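Local structure of 3-oxoacyl-[acyl-carrier-protein] synthase (2IX4) at the interface of chains A and B. The protein catalyses the condensation steps of mitochondrial fatty acid synthesis, adding two carbons from malonyl-ACP to a growing acyl chain. Coordinates in Å, arbitrary orientation; residue numbers count along the deposited sequence, not the author numbering. Chains: chain A/B, 3-oxoacyl-[acyl-carrier-protein] synthase.

The interface of chains A and B. Residues chain A 150-151, 154; chain B 124, 217-218, 221, 419.
A:Ile150 packs its side chain over one face of the B:Phe218 ring, the main apolar meeting of this part of the homodimer interface, where A:Ile150 gives up 62 Å² to the other subunit. Its CG1 stands 4.2 Å above the ring plane of B:Phe218, over the centre, while the CG2 methyl approaches 3.7 Å from CE1 of B:Phe218. With CG1 beside the backbone N (chi1 -67°) and CG2 pointing away from it, both branches come down on the same face of the ring, CG2 towards the CE1-CZ rim, and the side chains cross at about a right angle. CG1 also packs on the backbone of B:Gly217, 3.7 Å from its carbonyl carbon, at a position without a side chain to hold the isoleucine off. The CG2 methyl is shared with a second aromatic, lying 3.9 Å from CE1 of B:Phe419. The same ring also meets A:Leu154, whose CD1 methyl sits 3.8 Å from CD1 of B:Phe419; the second methyl, CD2, reaches the other way to CG1 of B:Ile124. Replacing A:Ile150 with an alanine would probably strip the face of B:Phe218 of the cover that CG1 and CG2 give it and open a gap beside B:Phe419, giving both rings more room to move. At the margin of this apolar patch a water links the subunits: it takes the backbone N-H of A:Ile150 along a nearly straight line (174° at H) and also meets the carbonyl O of B:Gly217 and the hydroxyl OG of B:Ser221, both at 2.7 Å. The short helix 149-153 of chain A thus rests on helix 212-220 of chain B, with A:Leu154 just past its end touching loop residues of the partner. B:Ile124, B:Phe218 and B:Phe419 also line the hexanoic acid pocket, and the patch is centred about 8 Å from the catalytic B:Cys179, so each subunit probably braces part of the acyl-binding wall of the other.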
loop_
_atom_site.group_PDB
_atom_site.type_symbol
_atom_site.label_atom_id
_atom_site.label_comp_id
_atom_site.label_asym_id
_atom_site.label_seq_id
_atom_site.Cartn_x
_atom_site.Cartn_y
_atom_site.Cartn_z
ATOM N N ILE A 150 -16.300 -1.254 -5.175
ATOM C CA ILE A 150 -14.915 -0.797 -5.353
ATOM C C ILE A 150 -14.380 -0.030 -4.128
ATOM O O ILE A 150 -13.309 -0.372 -3.619
ATOM C CB ILE A 150 -14.714 0.008 -6.682
ATOM C CG1 ILE A 150 -14.901 -0.897 -7.911
ATOM C CG2 ILE A 150 -13.349 0.707 -6.713
ATOM C CD1 ILE A 150 -13.829 -1.981 -8.101
ATOM N N PRO A 151 -15.117 0.996 -3.646
ATOM C CA PRO A 151 -14.656 1.738 -2.466
ATOM C C PRO A 151 -14.384 0.886 -1.221
ATOM O O PRO A 151 -13.491 1.220 -0.446
ATOM C CB PRO A 151 -15.808 2.711 -2.191
ATOM C CG PRO A 151 -16.479 2.877 -3.489
ATOM C CD PRO A 151 -16.380 1.552 -4.169
ATOM N N LEU A 154 -10.741 -1.435 -1.473
ATOM C CA LEU A 154 -9.443 -0.771 -1.644
ATOM C C LEU A 154 -8.680 -0.612 -0.324
ATOM O O LEU A 154 -9.190 -0.029 0.637
ATOM C CB LEU A 154 -9.614 0.581 -2.342
ATOM C CG LEU A 154 -10.146 0.571 -3.780
ATOM C CD1 LEU A 154 -10.583 1.963 -4.194
ATOM C CD2 LEU A 154 -9.121 0.001 -4.761
ATOM N N ILE B 124 -4.923 -2.433 -6.920
ATOM C CA ILE B 124 -5.959 -3.437 -6.645
ATOM C C ILE B 124 -5.388 -4.858 -6.600
ATOM O O ILE B 124 -5.868 -5.696 -5.839
ATOM C CB ILE B 124 -7.120 -3.394 -7.676
ATOM C CG1 ILE B 124 -7.596 -1.961 -7.926
ATOM C CG2 ILE B 124 -8.291 -4.226 -7.185
ATOM C CD1 ILE B 124 -8.517 -1.804 -9.138
ATOM N N GLY B 217 -17.617 -3.515 -11.518
ATOM C CA GLY B 217 -17.558 -2.732 -10.287
ATOM C C GLY B 217 -17.470 -1.243 -10.548
ATOM O O GLY B 217 -18.222 -0.461 -9.962
ATOM N N PHE B 218 -16.557 -0.854 -11.436
ATOM C CA PHE B 218 -16.407 0.552 -11.824
ATOM C C PHE B 218 -17.602 1.088 -12.622
ATOM O O PHE B 218 -17.985 2.249 -12.453
ATOM C CB PHE B 218 -15.101 0.773 -12.591
ATOM C CG PHE B 218 -13.893 0.945 -11.711
ATOM C CD1 PHE B 218 -13.779 2.046 -10.864
ATOM C CD2 PHE B 218 -12.857 0.018 -11.744
ATOM C CE1 PHE B 218 -12.659 2.210 -10.054
ATOM C CE2 PHE B 218 -11.731 0.174 -10.937
ATOM C CZ PHE B 218 -11.634 1.272 -10.092
ATOM N N SER B 221 -20.474 1.904 -10.244
ATOM C CA SER B 221 -20.212 3.162 -9.541
ATOM C C SER B 221 -20.460 4.383 -10.433
ATOM O O SER B 221 -20.408 5.524 -9.958
ATOM C CB SER B 221 -18.773 3.190 -9.018
ATOM O OG SER B 221 -18.566 2.188 -8.031
ATOM N N PHE B 419 -9.334 7.603 -4.817
ATOM C CA PHE B 419 -10.487 7.394 -3.941
ATOM C C PHE B 419 -10.050 7.519 -2.486
ATOM O O PHE B 419 -8.927 7.147 -2.130
ATOM C CB PHE B 419 -11.097 6.006 -4.181
ATOM C CG PHE B 419 -11.960 5.905 -5.421
ATOM C CD1 PHE B 419 -12.720 4.757 -5.648
ATOM C CD2 PHE B 419 -12.029 6.945 -6.351
ATOM C CE1 PHE B 419 -13.526 4.637 -6.788
ATOM C CE2 PHE B 419 -12.833 6.836 -7.491
ATOM C CZ PHE B 419 -13.584 5.679 -7.708
HETATM O O HOH W 1 -18.553 -0.378 -7.332
#